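Local coordinates for viral structural protein 4 (Bombyx mori cytoplasmic polyhedrosis virus, PDB 6TZ0) that binds GTP and, working beside the viral RNA-dependent RNA polymerase inside a transcribing double-stranded RNA virus, is probably a nucleoside triphosphatase that supports transcription, at residues Y417-A422 / V525-L530; D450-V455 / R531-R536; E424-H429 / I446-E451. One frame throughout, in Å; residues are numbered along the deposited sequence.

Three helices, 417-427, 442-457 and 524-537, pack against one another in pairs, and each contact is one of the three pairings. The contact centres are correspondingly close: contacts 1 and 2 lie about 9 Å apart, contacts 2 and 3 about 9 Å, and contacts 1 and 3 about 10 Å. Met452 joins contact 2 to contact 1, its SD lying 3.8 Å from Ala422 CB. Met449 joins contact 3 to contact 2 through its CG, 3.7 Å from Thr533 OG1. Contact 1 is nearest the GTP-site residue Lys355, whose side chain comes within about 3 Å of that of Gln527; this chain holds no GTP here. Contact 2 also borders the polymerase chain.

Contact 1 of 3, residues Y417-A422 / V525-L530; sequences YYEQKA and VVQLFL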
loop_
_atom_site.group_PDB
_atom_site.type_symbol
_atom_site.label_atom_id
_atom_site.label_comp_id
_atom_site.label_asym_id
_atom_site.label_seq_id
_atom_site.Cartn_x
_atom_site.Cartn_y
_atom_site.Cartn_z
ATOM N N TYR B 417 -18.734 -38.088 6.552
ATOM C CA TYR B 417 -18.832 -37.670 7.948
ATOM C C TYR B 417 -19.883 -36.584 8.132
ATOM O O TYR B 417 -20.679 -36.628 9.084
ATOM C CB TYR B 417 -17.463 -37.188 8.424
ATOM C CG TYR B 417 -17.416 -36.699 9.847
ATOM C CD1 TYR B 417 -17.437 -37.593 10.905
ATOM C CD2 TYR B 417 -17.336 -35.342 10.133
ATOM C CE1 TYR B 417 -17.391 -37.151 12.206
ATOM C CE2 TYR B 417 -17.291 -34.890 11.434
ATOM C CZ TYR B 417 -17.316 -35.800 12.463
ATOM O OH TYR B 417 -17.269 -35.351 13.761
ATOM N N TYR B 418 -19.909 -35.609 7.220
ATOM C CA TYR B 418 -20.870 -34.520 7.326
ATOM C C TYR B 418 -22.290 -34.996 7.067
ATOM O O TYR B 418 -23.238 -34.423 7.612
ATOM C CB TYR B 418 -20.514 -33.398 6.358
ATOM C CG TYR B 418 -19.188 -32.744 6.630
ATOM C CD1 TYR B 418 -18.989 -31.997 7.779
ATOM C CD2 TYR B 418 -18.157 -32.815 5.706
ATOM C CE1 TYR B 418 -17.785 -31.386 8.028
ATOM C CE2 TYR B 418 -16.957 -32.196 5.939
ATOM C CZ TYR B 418 -16.777 -31.484 7.102
ATOM O OH TYR B 418 -15.581 -30.862 7.336
ATOM N N GLU B 419 -22.454 -36.049 6.264
ATOM C CA GLU B 419 -23.777 -36.619 6.040
ATOM C C GLU B 419 -24.311 -37.267 7.308
ATOM O O GLU B 419 -25.500 -37.145 7.620
ATOM C CB GLU B 419 -23.712 -37.630 4.899
ATOM C CG GLU B 419 -23.333 -36.998 3.580
ATOM C CD GLU B 419 -23.217 -37.995 2.451
ATOM O OE1 GLU B 419 -23.320 -39.212 2.710
ATOM O OE2 GLU B 419 -23.016 -37.558 1.301
ATOM N N GLN B 420 -23.435 -37.926 8.067
ATOM C CA GLN B 420 -23.819 -38.514 9.345
ATOM C C GLN B 420 -24.181 -37.443 10.364
ATOM O O GLN B 420 -25.186 -37.574 11.079
ATOM C CB GLN B 420 -22.676 -39.381 9.860
ATOM C CG GLN B 420 -22.396 -40.575 8.980
ATOM C CD GLN B 420 -21.121 -41.293 9.351
ATOM O OE1 GLN B 420 -20.379 -40.854 10.227
ATOM N NE2 GLN B 420 -20.850 -42.400 8.671
ATOM N N LYS B 421 -23.388 -36.367 10.428
ATOM C CA LYS B 421 -23.689 -35.296 11.375
ATOM C C LYS B 421 -24.982 -34.571 11.010
ATOM O O LYS B 421 -25.791 -34.254 11.891
ATOM C CB LYS B 421 -22.525 -34.311 11.453
ATOM C CG LYS B 421 -21.207 -34.946 11.854
ATOM C CD LYS B 421 -21.262 -35.605 13.223
ATOM C CE LYS B 421 -21.318 -34.592 14.341
ATOM N NZ LYS B 421 -21.244 -35.255 15.667
ATOM N N ALA B 422 -25.222 -34.352 9.714
ATOM C CA ALA B 422 -26.455 -33.699 9.289
ATOM C C ALA B 422 -27.663 -34.603 9.486
ATOM O O ALA B 422 -28.751 -34.119 9.808
ATOM C CB ALA B 422 -26.343 -33.268 7.830
ATOM N N VAL B 525 -33.283 -36.534 2.101
ATOM C CA VAL B 525 -33.535 -35.396 2.976
ATOM C C VAL B 525 -32.221 -34.760 3.393
ATOM O O VAL B 525 -32.072 -33.533 3.390
ATOM C CB VAL B 525 -34.333 -35.844 4.210
ATOM C CG1 VAL B 525 -34.842 -34.643 4.979
ATOM C CG2 VAL B 525 -35.419 -36.791 3.811
ATOM N N VAL B 526 -31.253 -35.599 3.762
ATOM C CA VAL B 526 -29.925 -35.139 4.138
ATOM C C VAL B 526 -29.239 -34.491 2.948
ATOM O O VAL B 526 -28.541 -33.482 3.086
ATOM C CB VAL B 526 -29.118 -36.326 4.687
ATOM C CG1 VAL B 526 -27.742 -35.888 5.159
ATOM C CG2 VAL B 526 -29.888 -37.016 5.788
ATOM N N GLN B 527 -29.471 -35.036 1.754
ATOM C CA GLN B 527 -28.879 -34.494 0.539
ATOM C C GLN B 527 -29.441 -33.119 0.207
ATOM O O GLN B 527 -28.686 -32.204 -0.142
ATOM C CB GLN B 527 -29.112 -35.468 -0.610
ATOM C CG GLN B 527 -28.373 -36.769 -0.456
ATOM C CD GLN B 527 -26.886 -36.595 -0.579
ATOM O OE1 GLN B 527 -26.410 -35.880 -1.452
ATOM N NE2 GLN B 527 -26.140 -37.232 0.309
ATOM N N LEU B 528 -30.758 -32.948 0.340
ATOM C CA LEU B 528 -31.367 -31.643 0.098
ATOM C C LEU B 528 -30.961 -30.631 1.164
ATOM O O LEU B 528 -30.732 -29.450 0.856
ATOM C CB LEU B 528 -32.881 -31.792 0.038
ATOM C CG LEU B 528 -33.684 -30.545 -0.309
ATOM C CD1 LEU B 528 -33.310 -30.041 -1.683
ATOM C CD2 LEU B 528 -35.146 -30.875 -0.252
ATOM N N PHE B 529 -30.832 -31.085 2.413
ATOM C CA PHE B 529 -30.401 -30.214 3.501
ATOM C C PHE B 529 -28.967 -29.740 3.300
ATOM O O PHE B 529 -28.662 -28.556 3.501
ATOM C CB PHE B 529 -30.560 -30.954 4.828
ATOM C CG PHE B 529 -30.159 -30.155 6.026
ATOM C CD1 PHE B 529 -30.922 -29.080 6.438
ATOM C CD2 PHE B 529 -29.040 -30.499 6.761
ATOM C CE1 PHE B 529 -30.560 -28.345 7.541
ATOM C CE2 PHE B 529 -28.676 -29.766 7.868
ATOM C CZ PHE B 529 -29.436 -28.691 8.257
ATOM N N LEU B 530 -28.082 -30.641 2.867
ATOM C CA LEU B 530 -26.704 -30.250 2.607
ATOM C C LEU B 530 -26.581 -29.376 1.373
ATOM O O LEU B 530 -25.724 -28.489 1.350
ATOM C CB LEU B 530 -25.819 -31.481 2.466
ATOM C CG LEU B 530 -25.573 -32.196 3.784
ATOM C CD1 LEU B 530 -24.771 -33.454 3.574
ATOM C CD2 LEU B 530 -24.865 -31.257 4.723
#
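Val526 carries CG1 anti to its backbone N (chi1 -177°), which sets that methyl against helix 417-427; Leu530, one turn later, has CG anti to its carbonyl carbon and spreads its two methyls over the same helix. Ala422 is the common target. Its CB lies 4.0 Å from Val526 CG1 and equally 4.0 Å from Leu530 CD2. Ala422 CB also sits at the edge of the Phe529 ring, near its plane, 4.0 Å from Phe529 CD2. The small side chain thus sits among three larger ones, and Val526 CG1 also reaches the backbone at Glu419 O, 3.6 Å away. The segment axes pass 9.8 Å apart at 103°, a steep crossing that confines the contact to about one turn of each helix. Beside the apolar patch, Glu419 extends beyond CG across Leu530, whose CD1 lies 3.8 Å from Glu419 CG. Glu419 OE2 accepts a weak hydrogen bond of 3.3 Å from Gln527 NE2, with carboxylate and amide planes 90° apart. Gln527 also touches Lys355, a GTP-binding residue seen in a structure of the protein; no GTP is bound to this chain here. Chemically, the crossing rests on methyl packing around an alanine, with one weak polar link at its margin, beside that GTP-site residue.

Contact 2 of 3, residues D450-V455 / R531-R536; sequences DEMNEV and RDTYYR
Thr533 presents its CG2 methyl to Met452 and overlaps the aliphatic part of that side chain, with CG2 3.8 Å from Met452 CG and the two side chains crossing at about a right angle. A chi1 of -57° puts Thr533 OG1 beside the backbone N, and this hydroxyl is hydrogen-bonded to Phe529 O; CG2 is left anti to N, facing Met452. The same methyl also lies 4.1 Å from Asn453 OD1. Farther along helix 524-537, Arg536 runs extended from CG to NE and brings its guanidinium to Asp450. OD1 of that aspartate is met on its syn side by NH2 of Arg536 at 3.0 Å, forming a salt bridge, while NH1 of Arg536 makes a weak second bond to Asp450 OD1 at 3.2 Å. The geometry is imperfect: the carboxylate and guanidinium planes stand 54° apart, and OD1 is tilted from the guanidinium plane. Asn453 ND2 faces the edge of the guanidinium as well, but both nitrogens are donors and no bond results; which way round the amide lies is doubtful at 2.8 Å resolution. The polymerase chain packs here too, its Thr367 touching Asn453 and Arg536. The chemistry therefore divides in two. A buried contact between the threonine methyl and the methionine CG methylene holds the centre of the 77° crossing. Beside the polymerase, one carboxylate oxygen takes the salt bridge from NH2 and a weak second bond from NH1, probably balancing the arginine's charge there.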
loop_
_atom_site.group_PDB
_atom_site.type_symbol
_atom_site.label_atom_id
_atom_site.label_comp_id
_atom_site.label_asym_id
_atom_site.label_seq_id
_atom_site.Cartn_x
_atom_site.Cartn_y
_atom_site.Cartn_z
ATOM N N ASP B 450 -27.502 -23.019 10.845
ATOM C CA ASP B 450 -26.494 -22.455 11.739
ATOM C C ASP B 450 -25.820 -23.542 12.570
ATOM O O ASP B 450 -24.607 -23.492 12.803
ATOM C CB ASP B 450 -27.120 -21.397 12.638
ATOM C CG ASP B 450 -27.511 -20.154 11.878
ATOM O OD1 ASP B 450 -26.899 -19.893 10.824
ATOM O OD2 ASP B 450 -28.410 -19.425 12.343
ATOM N N GLU B 451 -26.582 -24.549 12.994
ATOM C CA GLU B 451 -25.997 -25.687 13.696
ATOM C C GLU B 451 -25.124 -26.525 12.768
ATOM O O GLU B 451 -24.074 -27.041 13.184
ATOM C CB GLU B 451 -27.119 -26.521 14.303
ATOM C CG GLU B 451 -27.842 -25.804 15.428
ATOM C CD GLU B 451 -29.088 -26.529 15.888
ATOM O OE1 GLU B 451 -29.516 -27.475 15.202
ATOM O OE2 GLU B 451 -29.641 -26.154 16.942
ATOM N N MET B 452 -25.525 -26.641 11.503
ATOM C CA MET B 452 -24.666 -27.295 10.523
ATOM C C MET B 452 -23.387 -26.498 10.265
ATOM O O MET B 452 -22.326 -27.089 10.051
ATOM C CB MET B 452 -25.433 -27.518 9.226
ATOM C CG MET B 452 -24.722 -28.419 8.250
ATOM S SD MET B 452 -24.593 -30.102 8.871
ATOM C CE MET B 452 -23.152 -30.684 7.988
ATOM N N ASN B 453 -23.449 -25.165 10.309
ATOM C CA ASN B 453 -22.222 -24.378 10.201
ATOM C C ASN B 453 -21.342 -24.542 11.432
ATOM O O ASN B 453 -20.113 -24.485 11.322
ATOM C CB ASN B 453 -22.537 -22.899 9.986
ATOM C CG ASN B 453 -23.094 -22.621 8.619
ATOM O OD1 ASN B 453 -22.738 -23.280 7.654
ATOM N ND2 ASN B 453 -23.936 -21.608 8.518
ATOM N N GLU B 454 -21.951 -24.759 12.600
ATOM C CA GLU B 454 -21.176 -25.072 13.799
ATOM C C GLU B 454 -20.479 -26.422 13.696
ATOM O O GLU B 454 -19.394 -26.599 14.258
ATOM C CB GLU B 454 -22.072 -25.060 15.034
ATOM C CG GLU B 454 -22.589 -23.699 15.419
ATOM C CD GLU B 454 -23.514 -23.758 16.613
ATOM O OE1 GLU B 454 -23.834 -24.878 17.057
ATOM O OE2 GLU B 454 -23.926 -22.687 17.104
ATOM N N VAL B 455 -21.080 -27.392 13.011
ATOM C CA VAL B 455 -20.354 -28.653 12.866
ATOM C C VAL B 455 -19.378 -28.590 11.689
ATOM O O VAL B 455 -18.435 -29.388 11.628
ATOM C CB VAL B 455 -21.320 -29.851 12.763
ATOM C CG1 VAL B 455 -21.906 -29.988 11.404
ATOM C CG2 VAL B 455 -20.649 -31.139 13.187
ATOM N N ARG B 531 -27.419 -29.606 0.353
ATOM C CA ARG B 531 -27.470 -28.708 -0.796
ATOM C C ARG B 531 -27.815 -27.291 -0.365
ATOM O O ARG B 531 -27.177 -26.329 -0.806
ATOM C CB ARG B 531 -28.479 -29.222 -1.834
ATOM C CG ARG B 531 -28.546 -28.399 -3.132
ATOM C CD ARG B 531 -29.684 -27.379 -3.145
ATOM N NE ARG B 531 -29.579 -26.446 -4.256
ATOM C CZ ARG B 531 -30.173 -25.259 -4.279
ATOM N NH1 ARG B 531 -30.889 -24.859 -3.241
ATOM N NH2 ARG B 531 -30.025 -24.460 -5.323
ATOM N N ASP B 532 -28.825 -27.141 0.493
ATOM C CA ASP B 532 -29.242 -25.797 0.883
ATOM C C ASP B 532 -28.226 -25.131 1.808
ATOM O O ASP B 532 -27.993 -23.920 1.704
ATOM C CB ASP B 532 -30.620 -25.847 1.525
ATOM C CG ASP B 532 -31.722 -26.052 0.519
ATOM O OD1 ASP B 532 -31.572 -25.606 -0.632
ATOM O OD2 ASP B 532 -32.747 -26.654 0.885
ATOM N N THR B 533 -27.579 -25.910 2.681
ATOM C CA THR B 533 -26.512 -25.374 3.529
ATOM C C THR B 533 -25.322 -24.901 2.697
ATOM O O THR B 533 -24.804 -23.789 2.894
ATOM C CB THR B 533 -26.067 -26.442 4.524
ATOM O OG1 THR B 533 -27.188 -26.873 5.294
ATOM C CG2 THR B 533 -25.003 -25.900 5.461
ATOM N N TYR B 534 -24.886 -25.729 1.744
ATOM C CA TYR B 534 -23.749 -25.368 0.908
ATOM C C TYR B 534 -24.081 -24.211 -0.017
ATOM O O TYR B 534 -23.205 -23.391 -0.299
ATOM C CB TYR B 534 -23.295 -26.575 0.095
ATOM C CG TYR B 534 -22.699 -27.694 0.906
ATOM C CD1 TYR B 534 -22.160 -27.466 2.162
ATOM C CD2 TYR B 534 -22.709 -28.993 0.424
ATOM C CE1 TYR B 534 -21.628 -28.496 2.898
ATOM C CE2 TYR B 534 -22.188 -30.026 1.153
ATOM C CZ TYR B 534 -21.648 -29.774 2.389
ATOM O OH TYR B 534 -21.121 -30.808 3.117
ATOM N N TYR B 535 -25.332 -24.123 -0.483
ATOM C CA TYR B 535 -25.772 -22.958 -1.242
ATOM C C TYR B 535 -25.713 -21.696 -0.397
ATOM O O TYR B 535 -25.297 -20.638 -0.880
ATOM C CB TYR B 535 -27.192 -23.174 -1.766
ATOM C CG TYR B 535 -27.761 -21.952 -2.440
ATOM C CD1 TYR B 535 -27.329 -21.572 -3.698
ATOM C CD2 TYR B 535 -28.723 -21.171 -1.811
ATOM C CE1 TYR B 535 -27.835 -20.453 -4.311
ATOM C CE2 TYR B 535 -29.229 -20.050 -2.416
ATOM C CZ TYR B 535 -28.781 -19.694 -3.666
ATOM O OH TYR B 535 -29.289 -18.576 -4.281
ATOM N N ARG B 536 -26.112 -21.795 0.872
ATOM C CA ARG B 536 -26.017 -20.661 1.780
ATOM C C ARG B 536 -24.568 -20.284 2.074
ATOM O O ARG B 536 -24.298 -19.147 2.465
ATOM C CB ARG B 536 -26.802 -20.988 3.060
ATOM C CG ARG B 536 -26.933 -19.885 4.107
ATOM C CD ARG B 536 -27.942 -20.272 5.169
ATOM N NE ARG B 536 -28.059 -19.284 6.233
ATOM C CZ ARG B 536 -27.428 -19.367 7.396
ATOM N NH1 ARG B 536 -26.649 -20.402 7.650
ATOM N NH2 ARG B 536 -27.584 -18.423 8.308
#

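Contact 3 of 3, residues E424-H429 / I446-E451; sequences ELLISH and IKMMDE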
loop_
_atom_site.group_PDB
_atom_site.type_symbol
_atom_site.label_atom_id
_atom_site.label_comp_id
_atom_site.label_asym_id
_atom_site.label_seq_id
_atom_site.Cartn_x
_atom_site.Cartn_y
_atom_site.Cartn_z
ATOM N N GLU B 424 -27.974 -36.900 11.916
ATOM C CA GLU B 424 -28.258 -36.833 13.347
ATOM C C GLU B 424 -28.910 -35.508 13.723
ATOM O O GLU B 424 -29.803 -35.465 14.581
ATOM C CB GLU B 424 -26.976 -37.034 14.147
ATOM C CG GLU B 424 -26.397 -38.424 14.043
ATOM C CD GLU B 424 -25.097 -38.565 14.800
ATOM O OE1 GLU B 424 -24.605 -37.545 15.328
ATOM O OE2 GLU B 424 -24.561 -39.691 14.861
ATOM N N LEU B 425 -28.487 -34.426 13.068
ATOM C CA LEU B 425 -29.069 -33.115 13.318
ATOM C C LEU B 425 -30.519 -33.050 12.853
ATOM O O LEU B 425 -31.342 -32.363 13.464
ATOM C CB LEU B 425 -28.225 -32.058 12.616
ATOM C CG LEU B 425 -28.508 -30.600 12.920
ATOM C CD1 LEU B 425 -28.205 -30.368 14.377
ATOM C CD2 LEU B 425 -27.646 -29.720 12.044
ATOM N N LEU B 426 -30.850 -33.754 11.769
ATOM C CA LEU B 426 -32.232 -33.785 11.298
ATOM C C LEU B 426 -33.105 -34.664 12.180
ATOM O O LEU B 426 -34.281 -34.353 12.393
ATOM C CB LEU B 426 -32.292 -34.266 9.850
ATOM C CG LEU B 426 -31.795 -33.317 8.765
ATOM C CD1 LEU B 426 -31.681 -34.039 7.442
ATOM C CD2 LEU B 426 -32.732 -32.148 8.630
ATOM N N ILE B 427 -32.559 -35.778 12.680
ATOM C CA ILE B 427 -33.304 -36.624 13.612
ATOM C C ILE B 427 -33.588 -35.878 14.914
ATOM O O ILE B 427 -34.673 -36.014 15.496
ATOM C CB ILE B 427 -32.548 -37.950 13.842
ATOM C CG1 ILE B 427 -32.567 -38.800 12.572
ATOM C CG2 ILE B 427 -33.130 -38.766 14.988
ATOM C CD1 ILE B 427 -33.959 -39.206 12.135
ATOM N N SER B 428 -32.658 -35.021 15.352
ATOM C CA SER B 428 -32.861 -34.269 16.590
ATOM C C SER B 428 -33.988 -33.239 16.502
ATOM O O SER B 428 -34.459 -32.772 17.544
ATOM C CB SER B 428 -31.568 -33.567 16.999
ATOM O OG SER B 428 -31.236 -32.536 16.089
ATOM N N HIS B 429 -34.421 -32.863 15.300
ATOM C CA HIS B 429 -35.578 -31.995 15.121
ATOM C C HIS B 429 -36.802 -32.744 14.618
ATOM O O HIS B 429 -37.781 -32.109 14.217
ATOM C CB HIS B 429 -35.252 -30.857 14.158
ATOM C CG HIS B 429 -34.281 -29.860 14.703
ATOM N ND1 HIS B 429 -32.920 -29.969 14.522
ATOM C CD2 HIS B 429 -34.475 -28.731 15.423
ATOM C CE1 HIS B 429 -32.317 -28.951 15.107
ATOM N NE2 HIS B 429 -33.238 -28.184 15.660
ATOM N N ILE B 446 -32.995 -21.953 8.532
ATOM C CA ILE B 446 -31.755 -21.238 8.829
ATOM C C ILE B 446 -31.285 -21.509 10.257
ATOM O O ILE B 446 -30.072 -21.585 10.516
ATOM C CB ILE B 446 -31.973 -19.740 8.536
ATOM C CG1 ILE B 446 -32.099 -19.518 7.032
ATOM C CG2 ILE B 446 -30.882 -18.853 9.101
ATOM C CD1 ILE B 446 -32.514 -18.120 6.671
ATOM N N LYS B 447 -32.220 -21.738 11.185
ATOM C CA LYS B 447 -31.855 -22.089 12.555
ATOM C C LYS B 447 -31.139 -23.438 12.628
ATOM O O LYS B 447 -30.286 -23.640 13.497
ATOM C CB LYS B 447 -33.113 -22.087 13.425
ATOM C CG LYS B 447 -32.892 -22.294 14.911
ATOM C CD LYS B 447 -34.197 -22.156 15.680
ATOM C CE LYS B 447 -34.024 -22.526 17.147
ATOM N NZ LYS B 447 -33.128 -21.570 17.853
ATOM N N MET B 448 -31.434 -24.348 11.703
ATOM C CA MET B 448 -30.747 -25.630 11.621
ATOM C C MET B 448 -29.457 -25.550 10.816
ATOM O O MET B 448 -28.482 -26.252 11.125
ATOM C CB MET B 448 -31.677 -26.662 10.989
ATOM C CG MET B 448 -32.975 -26.831 11.730
ATOM S SD MET B 448 -34.090 -27.920 10.845
ATOM C CE MET B 448 -33.272 -29.473 11.132
ATOM N N MET B 449 -29.429 -24.698 9.793
ATOM C CA MET B 449 -28.207 -24.506 9.026
ATOM C C MET B 449 -27.128 -23.802 9.832
ATOM O O MET B 449 -25.946 -23.976 9.533
ATOM C CB MET B 449 -28.492 -23.711 7.759
ATOM C CG MET B 449 -29.430 -24.405 6.820
ATOM S SD MET B 449 -29.820 -23.409 5.386
ATOM C CE MET B 449 -31.219 -24.322 4.778
ATOM N N ASP B 450 -27.502 -23.019 10.845
ATOM C CA ASP B 450 -26.494 -22.455 11.739
ATOM C C ASP B 450 -25.820 -23.542 12.570
ATOM O O ASP B 450 -24.607 -23.492 12.803
ATOM C CB ASP B 450 -27.120 -21.397 12.638
ATOM C CG ASP B 450 -27.511 -20.154 11.878
ATOM O OD1 ASP B 450 -26.899 -19.893 10.824
ATOM O OD2 ASP B 450 -28.410 -19.425 12.343
ATOM N N GLU B 451 -26.582 -24.549 12.994
ATOM C CA GLU B 451 -25.997 -25.687 13.696
ATOM C C GLU B 451 -25.124 -26.525 12.768
ATOM O O GLU B 451 -24.074 -27.041 13.184
ATOM C CB GLU B 451 -27.119 -26.521 14.303
ATOM C CG GLU B 451 -27.842 -25.804 15.428
ATOM C CD GLU B 451 -29.088 -26.529 15.888
ATOM O OE1 GLU B 451 -29.516 -27.475 15.202
ATOM O OE2 GLU B 451 -29.641 -26.154 16.942
#
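The C-terminal part of helix 417-427 and the turn after it pack on helix 442-457, where the Met448 side chain touches both Leu426 and His429. Its CG lies over the centre of the His429 imidazole, 4.1 Å from the ring centroid and 11° off the normal, a CH-pi contact. SD follows over the same face at 4.5 Å from the centroid, a sulfur-aromatic approach. A bend at chi3 (72°) then places Met448 CE 3.7 Å from Leu426 CD2, and one methionine meets both an aromatic face and a leucine methyl. The ring is held by its own segment: His429 ND1 donates to Leu425 O at 3.1 Å, almost straight, with the oxygen in the ring plane. Leu425 O also accepts from Ser428 OG, which approaches from above the carbonyl plane. Leu425 CD2 reaches the backbone instead, at Met448 O, 3.7 Å away. Glu451 and His429 reach toward each other tip to tip, Glu451 OE1 coming to the ring edge 3.2 Å from His429 CE1; the nature of this approach is undecided at 2.8 Å resolution, and any influence of the carboxylate on the imidazole's charge is only a possibility. The pattern is a helix followed by a turn whose side chains fold back onto one carbonyl, joined by methionine-aromatic packing to a second helix. Both helices lie in the chain between strands 378-381 and 484-489, neighbours in the parallel sheet.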